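Local coordinates for bacillaene synthase dehydratase PksH (Bacillus subtilis, PDB 3HP0), which catalyses the dehydration of the (S)-3-hydroxy-3-methylglutaryl group tethered to PksL to a 3-methylglutaconyl moiety during synthesis of the antibiotic polyketide bacillaene, at residues S16-T21 and L40-Q45; V51-L56 and K194-L199; P88-W93 and S222-T227; G114-V119 and A131-S136; C146-L151 and Y162-T167. All coordinates share one frame; numbering follows the deposited sequence.

Interaction 1. Residues S16-T21 and L40-Q45; sequences SVCYIT and LQVLNQ
Val42 on the helix faces Ile20 and Cys18 on the strand, and every atom in the contact is apolar or weakly polar. The hydrocarbon part is carried by one methyl: Val42 CG1 is 3.7 Å from Ile20 CD1 and 3.9 Å from Ile20 CG1, and Val42 CB is 4.1 Å from Ile20 CD1. The outer half of the isoleucine therefore lies alongside the valine, the two side chains sliding past each other in opposite directions. With CG1 placed opposite the carbonyl carbon (chi1 -70°) and the chain straight beyond it (chi2 176°), CD1 is carried across to the helix. A sulfur contact supplies the rest: Cys18 SG lies 3.9 Å from the same Val42 CG1. Seen from that methyl, SG and CD1 lie in nearly perpendicular directions, which places it in the angle between two side chains spaced two residues apart on the strand. The CB of the intervening Tyr19 points away from the helix. All three touching residues are buried. The contact belongs to the beta-alpha-beta unit of strand 17-22, helix 34-48 and strand 53-57, early in the crotonase-like fold. Val11 of strand 9-14 packs on both Cys18 and Val42, Ile20 also touches Val54 of strand 53-57, and Leu43 extends the helix packing to Leu92 and Leu96 of helix 87-98.

Interaction 2. Residues V51-L56 and K194-L199; sequences VTVVVL and KHLLRL
Val53 projects from its strand between Leu196 and Leu199, and its two branches divide the helix between them. From CB, which points toward the helix, CG1 leaves anti to the backbone N (chi1 -178°) and comes within 3.8 Å of Leu196 CD2. The other branch, CG2, sits beside the backbone N and lies 3.9 Å from Leu199 CB, so it touches the base of that leucine; the two side chains cross at about a right angle. The first bond of the Leu196 side chain is directed neither at the strand nor away from it, and CD2 makes the approach; two residues along the strand Val55 CG2 meets the same methyl at 4.2 Å. Strand 53-57 is an inner strand of the five-stranded mixed sheet of this crotonase-like fold, and helix 190-199 lies against one face of it. The local axes approach to 10.7 Å and run nearly antiparallel, at 164°. Val54, whose CB points away from this helix, touches Cys46 of helix 34-48, evidence that the opposite sheet face is covered as well. Leu196 and Leu199 both reach Ile104 of the adjacent strand 102-107, and Leu196 also touches Tyr19. At the last turn of the helix a water joins the two segments through polar groups: Thr52 OG1 donates to it at 2.7 Å, and the water in turn donates to Leu199 O at 3.1 Å.

Interaction 3. Residues P88-W93 and S222-T227; sequences PLYDLW and SRAKAT
An antiparallel helix pair, 87-98 against 220-235, is joined here by Lys225, which lies over the ring of Tyr90 and ends on the carboxylate of Asp91. The local axes run at 168° and approach to 11.3 Å at their closest, a gap bridged by long side chains. Lys225 is extended throughout, and its successive carbons track across the tyrosine: CB is 3.5 Å from Tyr90 CE2, and CG is 3.5 Å from Tyr90 CD2. CG also stands 3.9 Å from the ring centroid and 29° off the ring normal, which identifies a CH-pi contact over the face. Helix 220-235 belongs to the C-terminal helical part of the crotonase-like fold, and this contact ties it to a helix of the core. Pro149 of helix 148-155 touches both Tyr90 and Ala224, adding a third element. At the lysine tip, NZ forms a salt bridge to Asp91 OD1 at 2.6 Å, arriving on the syn side of the carboxylate and 18° out of its plane; the second bond, to Asp91 OD2 at 3.0 Å, is weak. Lys225 NZ makes a further salt bridge to Glu87 OE2. Because Glu87 OE2 and Asp91 OD2 are themselves close, the ammonium probably offsets their repulsion. The phenol end of Tyr90 is fixed separately, by a hydrogen bond from OH to the carbonyl O of Val221.

Interaction 4. Residues G114-V119 and A131-S136; sequences GGLGFV and ASFSLS
Leu116, near the start of its helix, spreads its two methyls between Phe133 and Leu135. Leu116 CD1 approaches the Phe133 ring obliquely, 3.9 Å from its CD1, while Leu116 CD2 is 3.4 Å from Leu135 CD2, a tight methyl-methyl approach, and 3.9 Å from Leu135 CG. The leucine pair crosses at about a right angle. Leu116 CG is roughly opposite the backbone N, and chi1 of -155° with chi2 of 43° directs the fork so that CD1 and CD2 reach different partners. In the next shell Met163 of helix 157-166 touches Leu116 and Leu135 together, and Val111 packs on Phe133 from strand 110-112, the parallel partner of strand 132-134. Ala113 and Thr164 also bear on Leu135. Behind Leu116, Gly114 occupies the N-cap position with a phi of 134°, a conformation suited to glycine. In related crotonase-fold enzymes a backbone N-H at the start of the corresponding helix helps to form the oxyanion hole, and the same is probable here. The side chain of Leu135 is about 4 Å from that of the active-site residue Glu137. Buried and wholly apolar across the two segments, the contact is held by dispersion and the exclusion of water, and it joins the helix start to the chain just before Glu137.

Interaction 5. Residues C146-L151 and Y162-T167; sequences CVLPFL and YMTLMT
The two helical backbones stay well separated, the CA atoms of Leu148 and Thr164 being 9.3 Å apart and those of Leu151 and Met163 10.5 Å, so only side-chain ends meet. Met163 is a selenomethionine, and its SE lies 4.1 Å from Leu151 CD2. The leucine reaches it with CG anti to the backbone N (chi1 -177°). The Met163 chain bends at chi3 (107°), and the selenium, not the terminal CE, is its nearest atom to the leucine. A second point of contact is Leu148 CD2, 3.9 Å from Thr164 OG1. A methyl against oxygen is a van der Waals contact; the hydroxyl itself is hydrogen-bonded to the carbonyl O of Ala160, one turn back in its own helix. Two isolated touches account for the modest 124 Å² buried between the segments. The side chain of Thr164 is about 6 Å from that of the active-site Glu137. The contact thus links consecutive helices 148-155 and 157-166 of the crotonase-like fold, with Leu151 reaching on to Ser120 of helix 115-121, Phe150 to Met94 and Gln97 of helix 87-98, and Val147 to Trp93 of that same helix.

Interactions 1 and 2 adjoin, their centres 12 Å apart, because strands 17-22 and 53-57 are neighbours in the five-stranded sheet; the probable hydrogen bond from Val55 N to Cys18 O joins them directly. Interactions 4 and 5 form the closest pair, with centres 9 Å apart, and follow in series along the chain. Both are nested within the long loops closed by interactions 2 and 3, which themselves alternate in sequence. Helix 87-98 mediates: Leu92 touches Leu40 of interaction 1, while Trp93 meets Gly117 of interaction 4 and Phe150 of interaction 5. Packing therefore runs continuously from the sheet to the helices near Glu137.

Interaction 1. Residues S16-T21 and L40-Q45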
# COMPACT_ATOMS: atom_id res chain seq x y z
N SER A 16 -16.32 -0.94 16.98
CA SER A 16 -16.36 -0.03 15.86
C SER A 16 -15.11 -0.10 14.98
O SER A 16 -14.84 0.81 14.20
CB SER A 16 -16.59 1.36 16.43
OG SER A 16 -15.85 1.51 17.63
N VAL A 17 -14.36 -1.20 15.09
CA VAL A 17 -13.14 -1.40 14.32
C VAL A 17 -13.20 -2.60 13.37
O VAL A 17 -13.77 -3.63 13.70
CB VAL A 17 -11.94 -1.64 15.25
CG1 VAL A 17 -10.69 -1.91 14.42
CG2 VAL A 17 -11.74 -0.46 16.17
N CYS A 18 -12.58 -2.47 12.20
CA CYS A 18 -12.57 -3.56 11.25
C CYS A 18 -11.13 -3.97 10.92
O CYS A 18 -10.33 -3.13 10.52
CB CYS A 18 -13.29 -3.19 9.96
SG CYS A 18 -13.09 -4.47 8.72
N TYR A 19 -10.82 -5.25 11.10
CA TYR A 19 -9.49 -5.75 10.82
C TYR A 19 -9.45 -6.53 9.52
O TYR A 19 -10.17 -7.51 9.34
CB TYR A 19 -9.01 -6.67 11.96
CG TYR A 19 -8.82 -5.97 13.29
CD1 TYR A 19 -7.58 -5.45 13.67
CD2 TYR A 19 -9.89 -5.82 14.16
CE1 TYR A 19 -7.42 -4.79 14.89
CE2 TYR A 19 -9.75 -5.17 15.38
CZ TYR A 19 -8.52 -4.66 15.74
OH TYR A 19 -8.41 -4.00 16.95
N ILE A 20 -8.62 -6.05 8.60
CA ILE A 20 -8.44 -6.69 7.31
C ILE A 20 -7.05 -7.28 7.39
O ILE A 20 -6.07 -6.54 7.54
CB ILE A 20 -8.47 -5.68 6.16
CG1 ILE A 20 -9.89 -5.14 5.98
CG2 ILE A 20 -7.97 -6.35 4.89
CD1 ILE A 20 -9.98 -4.06 4.92
N THR A 21 -6.96 -8.60 7.31
CA THR A 21 -5.68 -9.29 7.38
C THR A 21 -5.42 -10.00 6.07
O THR A 21 -6.20 -10.84 5.63
CB THR A 21 -5.67 -10.33 8.51
OG1 THR A 21 -5.86 -9.68 9.77
CG2 THR A 21 -4.34 -11.06 8.54
N LEU A 40 -12.18 -3.50 -1.58
CA LEU A 40 -13.16 -2.49 -1.94
C LEU A 40 -14.51 -2.89 -1.37
O LEU A 40 -15.30 -2.05 -0.95
CB LEU A 40 -13.24 -2.36 -3.46
CG LEU A 40 -11.94 -1.86 -4.07
CD1 LEU A 40 -11.98 -1.99 -5.58
CD2 LEU A 40 -11.72 -0.42 -3.65
N GLN A 41 -14.75 -4.19 -1.37
CA GLN A 41 -15.98 -4.78 -0.87
C GLN A 41 -16.09 -4.64 0.65
O GLN A 41 -17.17 -4.38 1.19
CB GLN A 41 -16.01 -6.25 -1.25
CG GLN A 41 -17.24 -6.99 -0.80
CD GLN A 41 -17.11 -8.48 -1.04
OE1 GLN A 41 -16.77 -8.92 -2.14
NE2 GLN A 41 -17.38 -9.27 -0.00
N VAL A 42 -14.97 -4.83 1.34
CA VAL A 42 -14.95 -4.70 2.79
C VAL A 42 -15.10 -3.22 3.18
O VAL A 42 -15.76 -2.89 4.16
CB VAL A 42 -13.62 -5.22 3.38
CG1 VAL A 42 -13.58 -4.95 4.87
CG2 VAL A 42 -13.48 -6.71 3.11
N LEU A 43 -14.48 -2.34 2.40
CA LEU A 43 -14.55 -0.91 2.68
C LEU A 43 -15.95 -0.36 2.47
O LEU A 43 -16.35 0.59 3.16
CB LEU A 43 -13.54 -0.14 1.84
CG LEU A 43 -12.07 -0.34 2.24
CD1 LEU A 43 -11.19 0.59 1.43
CD2 LEU A 43 -11.90 -0.07 3.73
N ASN A 44 -16.69 -0.93 1.53
CA ASN A 44 -18.07 -0.49 1.29
C ASN A 44 -18.93 -0.84 2.50
O ASN A 44 -19.85 -0.11 2.85
CB ASN A 44 -18.64 -1.14 0.04
CG ASN A 44 -18.34 -0.34 -1.20
OD1 ASN A 44 -18.58 0.87 -1.24
ND2 ASN A 44 -17.81 -1.00 -2.23
N GLN A 45 -18.64 -1.97 3.14
CA GLN A 45 -19.39 -2.36 4.32
C GLN A 45 -19.09 -1.35 5.43
O GLN A 45 -19.97 -0.99 6.21
CB GLN A 45 -19.00 -3.76 4.79
CG GLN A 45 -19.37 -4.87 3.83
CD GLN A 45 -18.95 -6.25 4.32
OE1 GLN A 45 -19.18 -7.26 3.66
NE2 GLN A 45 -18.33 -6.29 5.50

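Interaction 2. Residues V51-L56 and K194-L199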
# COMPACT_ATOMS: atom_id res chain seq x y z
N VAL A 51 -18.81 1.27 11.89
CA VAL A 51 -17.37 1.28 12.07
C VAL A 51 -16.71 2.64 11.84
O VAL A 51 -17.10 3.40 10.94
CB VAL A 51 -16.71 0.22 11.17
CG1 VAL A 51 -17.79 -0.48 10.37
CG2 VAL A 51 -15.64 0.86 10.26
N THR A 52 -15.70 2.94 12.65
CA THR A 52 -14.98 4.21 12.55
C THR A 52 -13.50 4.01 12.27
O THR A 52 -12.79 4.97 11.95
CB THR A 52 -15.08 5.04 13.84
OG1 THR A 52 -14.45 4.33 14.92
CG2 THR A 52 -16.52 5.30 14.19
N VAL A 53 -13.02 2.78 12.41
CA VAL A 53 -11.61 2.51 12.16
C VAL A 53 -11.40 1.23 11.39
O VAL A 53 -12.07 0.24 11.64
CB VAL A 53 -10.78 2.41 13.49
CG1 VAL A 53 -9.29 2.20 13.18
CG2 VAL A 53 -10.95 3.67 14.33
N VAL A 54 -10.46 1.25 10.44
CA VAL A 54 -10.12 0.07 9.65
C VAL A 54 -8.63 -0.18 9.82
O VAL A 54 -7.81 0.71 9.55
CB VAL A 54 -10.41 0.27 8.15
CG1 VAL A 54 -10.07 -1.00 7.39
CG2 VAL A 54 -11.88 0.66 7.93
N VAL A 55 -8.28 -1.38 10.26
CA VAL A 55 -6.88 -1.75 10.46
C VAL A 55 -6.44 -2.77 9.41
O VAL A 55 -7.17 -3.71 9.10
CB VAL A 55 -6.64 -2.35 11.87
CG1 VAL A 55 -5.20 -2.78 12.01
CG2 VAL A 55 -7.00 -1.32 12.94
N LEU A 56 -5.25 -2.57 8.86
CA LEU A 56 -4.70 -3.46 7.86
C LEU A 56 -3.53 -4.21 8.49
O LEU A 56 -2.71 -3.61 9.17
CB LEU A 56 -4.21 -2.67 6.64
CG LEU A 56 -5.24 -2.07 5.66
CD1 LEU A 56 -6.25 -1.20 6.40
CD2 LEU A 56 -4.51 -1.26 4.60
N LYS A 194 -3.21 1.62 21.95
CA LYS A 194 -3.20 2.97 22.50
C LYS A 194 -3.80 3.95 21.49
O LYS A 194 -4.36 4.99 21.86
CB LYS A 194 -1.78 3.40 22.87
CG LYS A 194 -1.13 2.52 23.93
CD LYS A 194 0.21 3.09 24.38
CE LYS A 194 0.83 2.24 25.49
NZ LYS A 194 2.18 2.74 25.89
N HIS A 195 -3.66 3.61 20.21
CA HIS A 195 -4.20 4.43 19.14
C HIS A 195 -5.71 4.20 19.03
O HIS A 195 -6.48 5.15 18.99
CB HIS A 195 -3.51 4.10 17.81
CG HIS A 195 -2.18 4.77 17.64
ND1 HIS A 195 -1.04 4.36 18.30
CD2 HIS A 195 -1.82 5.87 16.93
CE1 HIS A 195 -0.04 5.17 18.01
NE2 HIS A 195 -0.48 6.10 17.18
N LEU A 196 -6.12 2.93 18.99
CA LEU A 196 -7.54 2.60 18.90
C LEU A 196 -8.29 3.18 20.09
O LEU A 196 -9.42 3.63 19.96
CB LEU A 196 -7.74 1.08 18.87
CG LEU A 196 -7.12 0.39 17.65
CD1 LEU A 196 -7.43 -1.10 17.70
CD2 LEU A 196 -7.66 1.02 16.37
N LEU A 197 -7.64 3.18 21.24
CA LEU A 197 -8.23 3.72 22.45
C LEU A 197 -8.57 5.19 22.23
O LEU A 197 -9.67 5.63 22.54
CB LEU A 197 -7.25 3.53 23.60
CG LEU A 197 -7.77 3.26 25.01
CD1 LEU A 197 -8.89 2.22 24.98
CD2 LEU A 197 -6.61 2.77 25.87
N ARG A 198 -7.63 5.96 21.69
CA ARG A 198 -7.87 7.37 21.43
C ARG A 198 -8.83 7.61 20.27
O ARG A 198 -9.64 8.53 20.32
CB ARG A 198 -6.55 8.12 21.15
CG ARG A 198 -5.54 8.11 22.28
CD ARG A 198 -4.95 9.50 22.50
NE ARG A 198 -6.01 10.46 22.80
CZ ARG A 198 -5.82 11.73 23.11
NH1 ARG A 198 -4.59 12.23 23.17
NH2 ARG A 198 -6.86 12.52 23.36
N LEU A 199 -8.72 6.80 19.22
CA LEU A 199 -9.57 6.94 18.04
C LEU A 199 -11.05 6.78 18.40
O LEU A 199 -11.90 7.51 17.88
CB LEU A 199 -9.13 5.95 16.95
CG LEU A 199 -7.75 6.42 16.40
CD1 LEU A 199 -7.20 5.42 15.38
CD2 LEU A 199 -7.94 7.82 15.81
O HOH W 1 -14.50 6.24 16.81

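Interaction 3. Residues P88-W93 and S222-T227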
# COMPACT_ATOMS: atom_id res chain seq x y z
N PRO A 88 -8.04 0.03 -10.25
CA PRO A 88 -8.69 -0.48 -9.05
C PRO A 88 -7.79 -0.33 -7.81
O PRO A 88 -8.24 0.11 -6.75
CB PRO A 88 -8.97 -1.94 -9.41
CG PRO A 88 -9.23 -1.87 -10.88
CD PRO A 88 -8.12 -0.95 -11.35
N LEU A 89 -6.53 -0.70 -7.96
CA LEU A 89 -5.57 -0.60 -6.86
C LEU A 89 -5.41 0.87 -6.43
O LEU A 89 -5.43 1.18 -5.23
CB LEU A 89 -4.21 -1.15 -7.28
CG LEU A 89 -3.11 -1.08 -6.22
CD1 LEU A 89 -3.49 -1.97 -5.05
CD2 LEU A 89 -1.78 -1.53 -6.81
N TYR A 90 -5.26 1.75 -7.41
CA TYR A 90 -5.08 3.17 -7.11
C TYR A 90 -6.28 3.74 -6.37
O TYR A 90 -6.12 4.45 -5.38
CB TYR A 90 -4.85 3.96 -8.39
CG TYR A 90 -4.17 5.30 -8.18
CD1 TYR A 90 -2.78 5.43 -8.32
CD2 TYR A 90 -4.92 6.44 -7.86
CE1 TYR A 90 -2.16 6.66 -8.17
CE2 TYR A 90 -4.29 7.68 -7.69
CZ TYR A 90 -2.92 7.78 -7.86
OH TYR A 90 -2.30 9.01 -7.76
N ASP A 91 -7.48 3.41 -6.85
CA ASP A 91 -8.71 3.90 -6.22
C ASP A 91 -8.89 3.34 -4.82
O ASP A 91 -9.46 4.01 -3.96
CB ASP A 91 -9.93 3.56 -7.08
CG ASP A 91 -9.99 4.41 -8.33
OD1 ASP A 91 -9.72 5.62 -8.22
OD2 ASP A 91 -10.31 3.87 -9.41
N LEU A 92 -8.41 2.13 -4.61
CA LEU A 92 -8.47 1.49 -3.30
C LEU A 92 -7.61 2.32 -2.34
O LEU A 92 -8.06 2.71 -1.25
CB LEU A 92 -7.93 0.07 -3.39
CG LEU A 92 -7.67 -0.70 -2.09
CD1 LEU A 92 -8.91 -0.72 -1.21
CD2 LEU A 92 -7.23 -2.10 -2.46
N TRP A 93 -6.38 2.60 -2.74
CA TRP A 93 -5.49 3.38 -1.90
C TRP A 93 -6.09 4.76 -1.67
O TRP A 93 -5.91 5.34 -0.60
CB TRP A 93 -4.10 3.50 -2.54
CG TRP A 93 -3.33 2.21 -2.52
CD1 TRP A 93 -3.55 1.14 -1.71
CD2 TRP A 93 -2.19 1.88 -3.32
NE1 TRP A 93 -2.62 0.15 -1.95
CE2 TRP A 93 -1.77 0.58 -2.94
CE3 TRP A 93 -1.48 2.55 -4.33
CZ2 TRP A 93 -0.68 -0.06 -3.53
CZ3 TRP A 93 -0.39 1.91 -4.92
CH2 TRP A 93 -0.00 0.62 -4.51
N SER A 222 -5.17 12.57 -6.43
CA SER A 222 -6.08 12.41 -7.58
C SER A 222 -5.54 13.07 -8.86
O SER A 222 -5.67 12.53 -9.95
CB SER A 222 -7.47 12.97 -7.24
OG SER A 222 -7.41 14.35 -6.95
N ARG A 223 -4.91 14.23 -8.71
CA ARG A 223 -4.37 14.96 -9.84
C ARG A 223 -3.28 14.18 -10.60
O ARG A 223 -3.07 14.40 -11.80
CB ARG A 223 -3.80 16.30 -9.37
CG ARG A 223 -3.15 17.11 -10.47
CD ARG A 223 -2.65 18.45 -9.97
NE ARG A 223 -3.71 19.24 -9.35
CZ ARG A 223 -3.60 20.53 -9.03
NH1 ARG A 223 -2.47 21.18 -9.28
NH2 ARG A 223 -4.62 21.16 -8.45
N ALA A 224 -2.60 13.28 -9.90
CA ALA A 224 -1.53 12.50 -10.50
C ALA A 224 -1.96 11.14 -11.01
O ALA A 224 -1.19 10.48 -11.71
CB ALA A 224 -0.40 12.33 -9.48
N LYS A 225 -3.17 10.71 -10.68
CA LYS A 225 -3.67 9.39 -11.05
C LYS A 225 -3.49 8.96 -12.51
O LYS A 225 -2.90 7.90 -12.79
CB LYS A 225 -5.14 9.26 -10.68
CG LYS A 225 -5.70 7.89 -10.97
CD LYS A 225 -7.19 7.84 -10.71
CE LYS A 225 -7.74 6.45 -11.03
NZ LYS A 225 -9.19 6.34 -10.69
N ALA A 226 -3.99 9.77 -13.44
CA ALA A 226 -3.88 9.43 -14.87
C ALA A 226 -2.43 9.35 -15.32
O ALA A 226 -2.06 8.48 -16.10
CB ALA A 226 -4.64 10.43 -15.71
N THR A 227 -1.61 10.27 -14.83
CA THR A 227 -0.19 10.27 -15.16
C THR A 227 0.47 8.99 -14.65
O THR A 227 1.23 8.34 -15.35
CB THR A 227 0.52 11.45 -14.52
OG1 THR A 227 -0.06 12.67 -15.00
CG2 THR A 227 2.01 11.42 -14.85

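Interaction 4. Residues G114-V119 and A131-S136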
# COMPACT_ATOMS: atom_id res chain seq x y z
N GLY A 114 4.29 -1.47 -3.06
CA GLY A 114 3.10 -2.29 -3.15
C GLY A 114 2.52 -2.26 -1.76
O GLY A 114 1.40 -1.77 -1.54
N GLY A 115 3.28 -2.80 -0.81
CA GLY A 115 2.84 -2.76 0.56
C GLY A 115 3.05 -1.30 0.93
O GLY A 115 2.37 -0.75 1.78
N LEU A 116 3.98 -0.67 0.22
CA LEU A 116 4.30 0.73 0.43
C LEU A 116 3.10 1.60 0.06
O LEU A 116 2.82 2.60 0.72
CB LEU A 116 5.52 1.12 -0.40
CG LEU A 116 6.28 2.30 0.18
CD1 LEU A 116 6.40 2.15 1.70
CD2 LEU A 116 7.66 2.38 -0.45
N GLY A 117 2.40 1.21 -1.00
CA GLY A 117 1.22 1.95 -1.39
C GLY A 117 0.27 1.96 -0.20
O GLY A 117 -0.12 3.02 0.29
N PHE A 118 -0.07 0.76 0.27
CA PHE A 118 -0.96 0.60 1.42
C PHE A 118 -0.55 1.43 2.64
O PHE A 118 -1.36 2.19 3.17
CB PHE A 118 -1.04 -0.88 1.81
CG PHE A 118 -1.91 -1.70 0.90
CD1 PHE A 118 -3.30 -1.66 1.02
CD2 PHE A 118 -1.35 -2.50 -0.11
CE1 PHE A 118 -4.12 -2.39 0.16
CE2 PHE A 118 -2.18 -3.24 -0.98
CZ PHE A 118 -3.57 -3.18 -0.84
N VAL A 119 0.69 1.28 3.10
CA VAL A 119 1.16 2.00 4.27
C VAL A 119 1.11 3.52 4.11
O VAL A 119 0.76 4.24 5.05
CB VAL A 119 2.59 1.57 4.65
CG1 VAL A 119 3.11 2.42 5.78
CG2 VAL A 119 2.62 0.09 5.04
N ALA A 131 10.16 -3.53 10.91
CA ALA A 131 9.81 -2.92 9.63
C ALA A 131 10.95 -2.25 8.85
O ALA A 131 11.75 -1.51 9.40
CB ALA A 131 8.67 -1.91 9.83
N SER A 132 11.01 -2.55 7.56
CA SER A 132 11.99 -1.94 6.68
C SER A 132 11.23 -1.69 5.38
O SER A 132 10.33 -2.45 5.02
CB SER A 132 13.19 -2.86 6.45
OG SER A 132 12.83 -3.97 5.65
N PHE A 133 11.59 -0.63 4.67
CA PHE A 133 10.89 -0.25 3.45
C PHE A 133 11.84 -0.09 2.27
O PHE A 133 12.91 0.49 2.42
CB PHE A 133 10.14 1.07 3.71
CG PHE A 133 9.30 1.03 4.96
CD1 PHE A 133 7.97 0.62 4.92
CD2 PHE A 133 9.87 1.34 6.20
CE1 PHE A 133 7.21 0.51 6.09
CE2 PHE A 133 9.13 1.24 7.37
CZ PHE A 133 7.79 0.82 7.32
N SER A 134 11.45 -0.57 1.09
CA SER A 134 12.32 -0.44 -0.08
C SER A 134 11.65 -0.35 -1.45
O SER A 134 10.55 -0.85 -1.67
CB SER A 134 13.33 -1.59 -0.09
OG SER A 134 12.68 -2.82 -0.35
N LEU A 135 12.35 0.30 -2.37
CA LEU A 135 11.90 0.48 -3.75
C LEU A 135 13.08 0.11 -4.64
O LEU A 135 14.00 0.90 -4.83
CB LEU A 135 11.52 1.94 -4.01
CG LEU A 135 10.37 2.53 -3.19
CD1 LEU A 135 10.12 3.96 -3.60
CD2 LEU A 135 9.11 1.70 -3.41
N SER A 136 13.03 -1.11 -5.19
CA SER A 136 14.10 -1.62 -6.05
C SER A 136 13.74 -1.59 -7.54
O SER A 136 14.59 -1.86 -8.39
CB SER A 136 14.44 -3.06 -5.64
OG SER A 136 13.33 -3.92 -5.82

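Interaction 5. Residues C146-L151 and Y162-T167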
# COMPACT_ATOMS: atom_id res chain seq x y z
N CYS A 146 2.44 4.05 -9.25
CA CYS A 146 1.18 4.11 -8.52
C CYS A 146 1.41 4.48 -7.05
O CYS A 146 0.61 5.20 -6.45
CB CYS A 146 0.45 2.77 -8.62
SG CYS A 146 0.08 2.21 -10.33
N VAL A 147 2.51 3.99 -6.50
CA VAL A 147 2.85 4.24 -5.10
C VAL A 147 3.32 5.66 -4.80
O VAL A 147 2.91 6.27 -3.81
CB VAL A 147 3.98 3.26 -4.64
CG1 VAL A 147 4.43 3.59 -3.23
CG2 VAL A 147 3.48 1.82 -4.72
N LEU A 148 4.18 6.17 -5.67
CA LEU A 148 4.81 7.48 -5.50
C LEU A 148 3.99 8.68 -5.05
O LEU A 148 4.45 9.44 -4.20
CB LEU A 148 5.61 7.86 -6.76
CG LEU A 148 6.79 6.93 -7.08
CD1 LEU A 148 7.46 7.31 -8.40
CD2 LEU A 148 7.81 7.01 -5.94
N PRO A 149 2.78 8.89 -5.62
CA PRO A 149 1.98 10.05 -5.19
C PRO A 149 1.60 9.97 -3.71
O PRO A 149 1.59 10.98 -3.00
CB PRO A 149 0.77 10.01 -6.12
CG PRO A 149 1.32 9.34 -7.36
CD PRO A 149 2.16 8.22 -6.78
N PHE A 150 1.28 8.77 -3.25
CA PHE A 150 0.93 8.54 -1.85
C PHE A 150 2.18 8.68 -0.96
O PHE A 150 2.14 9.32 0.09
CB PHE A 150 0.32 7.14 -1.69
CG PHE A 150 -0.99 6.96 -2.42
CD1 PHE A 150 -2.19 7.38 -1.85
CD2 PHE A 150 -1.01 6.40 -3.70
CE1 PHE A 150 -3.39 7.26 -2.54
CE2 PHE A 150 -2.22 6.26 -4.40
CZ PHE A 150 -3.40 6.69 -3.82
N LEU A 151 3.29 8.11 -1.42
CA LEU A 151 4.55 8.18 -0.67
C LEU A 151 4.98 9.64 -0.55
O LEU A 151 5.30 10.12 0.54
CB LEU A 151 5.66 7.37 -1.37
CG LEU A 151 7.00 7.34 -0.61
CD1 LEU A 151 6.79 6.77 0.80
CD2 LEU A 151 8.03 6.50 -1.35
N TYR A 162 15.25 10.17 -3.51
CA TYR A 162 16.48 9.56 -3.05
C TYR A 162 16.29 8.06 -2.85
O TYR A 162 17.14 7.25 -3.21
CB TYR A 162 16.89 10.22 -1.73
CG TYR A 162 18.24 9.80 -1.18
CD1 TYR A 162 19.42 10.00 -1.91
CD2 TYR A 162 18.34 9.23 0.09
CE1 TYR A 162 20.66 9.66 -1.38
CE2 TYR A 162 19.56 8.89 0.63
CZ TYR A 162 20.72 9.10 -0.10
OH TYR A 162 21.93 8.76 0.46
N MSE A 163 15.14 7.71 -2.28
CA MSE A 163 14.78 6.32 -2.03
C MSE A 163 14.71 5.50 -3.31
O MSE A 163 15.24 4.39 -3.39
CB MSE A 163 13.40 6.28 -1.37
CG MSE A 163 13.34 5.55 -0.07
SE MSE A 163 11.55 5.69 0.66
CE MSE A 163 10.99 3.87 0.32
N THR A 164 14.03 6.06 -4.31
CA THR A 164 13.85 5.37 -5.57
C THR A 164 15.16 5.21 -6.31
O THR A 164 15.45 4.15 -6.84
CB THR A 164 12.83 6.13 -6.47
OG1 THR A 164 11.65 6.42 -5.71
CG2 THR A 164 12.45 5.27 -7.68
N LEU A 165 15.97 6.28 -6.32
CA LEU A 165 17.26 6.26 -6.99
C LEU A 165 18.27 5.35 -6.29
O LEU A 165 19.02 4.65 -6.97
CB LEU A 165 17.85 7.68 -7.06
CG LEU A 165 17.19 8.73 -7.97
CD1 LEU A 165 17.77 10.09 -7.67
CD2 LEU A 165 17.41 8.37 -9.43
N MSE A 166 18.27 5.35 -4.96
CA MSE A 166 19.22 4.53 -4.19
C MSE A 166 18.88 3.06 -4.02
O MSE A 166 19.75 2.25 -3.70
CB MSE A 166 19.47 5.16 -2.82
CG MSE A 166 20.26 6.46 -2.86
SE MSE A 166 21.95 6.31 -3.81
CE MSE A 166 21.45 7.18 -5.44
N THR A 167 17.61 2.71 -4.20
CA THR A 167 17.18 1.32 -4.12
C THR A 167 17.36 0.58 -2.79
O THR A 167 16.79 -0.50 -2.60
CB THR A 167 17.91 0.52 -5.19
OG1 THR A 167 17.62 1.08 -6.48
CG2 THR A 167 17.49 -0.95 -5.15